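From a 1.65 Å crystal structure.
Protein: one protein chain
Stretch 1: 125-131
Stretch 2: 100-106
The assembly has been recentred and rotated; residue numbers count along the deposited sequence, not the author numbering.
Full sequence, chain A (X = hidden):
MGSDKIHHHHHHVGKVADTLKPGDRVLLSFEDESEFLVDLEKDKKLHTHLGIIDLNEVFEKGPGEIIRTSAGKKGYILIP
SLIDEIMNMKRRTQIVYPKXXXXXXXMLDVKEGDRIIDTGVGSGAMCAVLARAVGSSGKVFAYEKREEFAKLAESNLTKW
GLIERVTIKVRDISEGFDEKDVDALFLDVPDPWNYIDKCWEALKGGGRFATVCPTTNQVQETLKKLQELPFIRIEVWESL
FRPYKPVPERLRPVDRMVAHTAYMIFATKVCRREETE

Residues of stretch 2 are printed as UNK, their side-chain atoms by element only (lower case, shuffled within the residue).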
# COMPACT_ATOMS: atom_id res chain seq x y z
N ALA A 125 9.41 -24.82 -1.87
CA ALA A 125 9.89 -23.46 -2.13
C ALA A 125 10.38 -22.77 -0.85
O ALA A 125 11.52 -22.27 -0.77
CB ALA A 125 8.83 -22.61 -2.82
N MET A 126 9.56 -22.75 0.19
CA MET A 126 9.97 -22.16 1.47
C MET A 126 11.10 -23.00 2.10
O MET A 126 12.03 -22.48 2.70
CB MET A 126 8.81 -22.07 2.42
CG MET A 126 9.13 -21.69 3.80
SD MET A 126 9.67 -19.93 3.77
CE MET A 126 10.25 -19.64 5.31
N CYS A 127 10.94 -24.32 1.99
CA CYS A 127 11.96 -25.28 2.45
C CYS A 127 13.35 -24.93 1.92
O CYS A 127 14.35 -24.88 2.67
CB CYS A 127 11.58 -26.71 2.10
SG CYS A 127 12.58 -27.85 3.08
N ALA A 128 13.41 -24.61 0.63
CA ALA A 128 14.67 -24.21 0.02
C ALA A 128 15.28 -22.97 0.62
O ALA A 128 16.51 -22.89 0.80
CB ALA A 128 14.44 -24.02 -1.49
N VAL A 129 14.45 -21.97 0.91
CA VAL A 129 14.93 -20.74 1.51
C VAL A 129 15.55 -21.04 2.89
O VAL A 129 16.64 -20.53 3.26
CB VAL A 129 13.79 -19.70 1.63
CG1 VAL A 129 14.21 -18.50 2.42
CG2 VAL A 129 13.34 -19.30 0.23
N LEU A 130 14.84 -21.85 3.68
CA LEU A 130 15.32 -22.23 5.00
C LEU A 130 16.62 -23.03 4.87
O LEU A 130 17.53 -22.83 5.67
CB LEU A 130 14.23 -23.07 5.71
CG LEU A 130 12.92 -22.30 6.01
CD1 LEU A 130 11.83 -23.27 6.52
CD2 LEU A 130 13.13 -21.15 6.99
N ALA A 131 16.67 -23.94 3.91
CA ALA A 131 17.88 -24.78 3.68
C ALA A 131 19.10 -23.90 3.37
O ALA A 131 20.18 -24.14 3.88
CB ALA A 131 17.65 -25.76 2.56
N UNK A 100 7.66 -13.04 0.65
CA UNK A 100 7.35 -13.43 2.01
C UNK A 100 8.45 -14.34 2.58
O UNK A 100 8.84 -14.17 3.70
c UNK A 100 4.81 -13.25 1.74
c UNK A 100 6.00 -14.15 2.08
o UNK A 100 4.84 -11.99 1.97
o UNK A 100 3.76 -13.75 1.27
N UNK A 101 8.85 -15.38 1.85
CA UNK A 101 9.80 -16.35 2.38
C UNK A 101 11.12 -15.72 2.87
O UNK A 101 11.62 -16.09 3.92
c UNK A 101 10.05 -17.50 1.39
o UNK A 101 10.56 -17.02 0.20
N UNK A 102 11.67 -14.77 2.12
CA UNK A 102 12.90 -14.10 2.50
C UNK A 102 12.76 -13.38 3.86
O UNK A 102 13.60 -13.50 4.77
o UNK A 102 12.29 -12.18 1.03
c UNK A 102 13.32 -13.13 1.37
N UNK A 103 11.66 -12.65 3.98
CA UNK A 103 11.35 -11.92 5.19
C UNK A 103 11.15 -12.88 6.37
O UNK A 103 11.68 -12.66 7.48
c UNK A 103 8.47 -10.65 6.77
c UNK A 103 10.12 -11.06 4.94
c UNK A 103 8.71 -8.87 8.34
c UNK A 103 9.91 -8.50 7.76
c UNK A 103 10.37 -9.21 6.64
c UNK A 103 9.66 -10.30 6.15
c UNK A 103 8.00 -9.95 7.84
N UNK A 104 10.37 -13.93 6.13
CA UNK A 104 10.10 -14.89 7.20
C UNK A 104 11.38 -15.54 7.69
O UNK A 104 11.60 -15.65 8.89
c UNK A 104 7.74 -15.33 6.51
c UNK A 104 9.13 -15.95 6.70
c UNK A 104 6.85 -16.19 5.71
c UNK A 104 9.12 -17.12 7.65
N UNK A 105 12.28 -15.91 6.77
CA UNK A 105 13.54 -16.55 7.17
C UNK A 105 14.42 -15.58 8.01
O UNK A 105 15.05 -15.99 8.99
c UNK A 105 14.28 -17.08 5.95
N UNK A 106 14.42 -14.30 7.68
CA UNK A 106 15.17 -13.35 8.46
C UNK A 106 14.51 -13.12 9.80
O UNK A 106 15.20 -13.02 10.80
c UNK A 106 16.49 -11.19 8.39
s UNK A 106 16.87 -9.74 7.43
c UNK A 106 18.15 -8.93 8.51
c UNK A 106 15.37 -12.04 7.72

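Position 100 carries two side-chain carbons, the second bearing two oxygens. The side chain starts sideways to stretch 1, its end leads away, and it touches nothing there. That is a carboxylate bonded directly to CB, so the residue is aspartate. The carboxylate oxygens of Asp-100 are hydrogen-bonded outside the two stretches.

Position 101 has one carbon and one oxygen. Its CB points toward the other helix and lies 3.4 Å from SD of Met-126, while the oxygen stands 3.6 Å from CG2 of Val-129. A single carbon ending in a hydroxyl makes this serine. The OG of Ser-101 is hydrogen-bonded to a residue next to one of the stretches, so a polar atom can sit against a methyl group without being left unsatisfied.

Position 102 repeats the pattern, one carbon and one oxygen, but its CA-to-CB bond points away and no atom comes within contact range. It is again serine, and the OG of Ser-102 likewise has a hydrogen-bond partner near the stretches.

Position 103 shows one carbon followed by a ring of six carbons with no oxygen attached. Its CB is 8.6 Å from CE of Met-126, and the ring lies farther still, so nothing touches stretch 1. This is phenylalanine; Phe-103 is buried but takes no part in this contact.

Position 104 has four carbons, forked at the first, with one arm two carbons long; its CA-to-CB bond points toward stretch 1, and the one-carbon arm meets CE of Met-126 at 3.6 Å. This is isoleucine, and the one-carbon arm is CG2 of Ile-104.

Position 105 has a lone carbon. This CB packs 3.8 Å from CG1 of Val-129 and, more loosely, 4.4 Å from CD2 of Leu-130. A side chain of one carbon defines alanine, Ala-105.

Position 106 is an unbranched chain of two carbons, a sulfur and a terminal carbon, out of reach of stretch 1. It is hence methionine, and Met-106 extends with all three chi angles t.

The contact joins two helices whose axes approach to 9.6 Å and cross at -42°. Small residues on one helix receive larger side chains from the other: Ser-101 and Ala-105, one helical turn apart, face Met-126, Val-129 and Leu-130. The CA atoms of Met-126 and Ser-101 come within 5.9 Å, those of Leu-130 and Ala-105 within 6.3 Å. Met-126 leaves its backbone sideways, but its t, p, t rotamer brings the thioether end across to Ser-101 and Ile-104. No hydrogen bond crosses the interface, which buries 236 Å² in all; the fit rests on side-chain packing, while the serine hydroxyl is satisfied outside it.

Stretch 2 (100-106) DSSFIAM
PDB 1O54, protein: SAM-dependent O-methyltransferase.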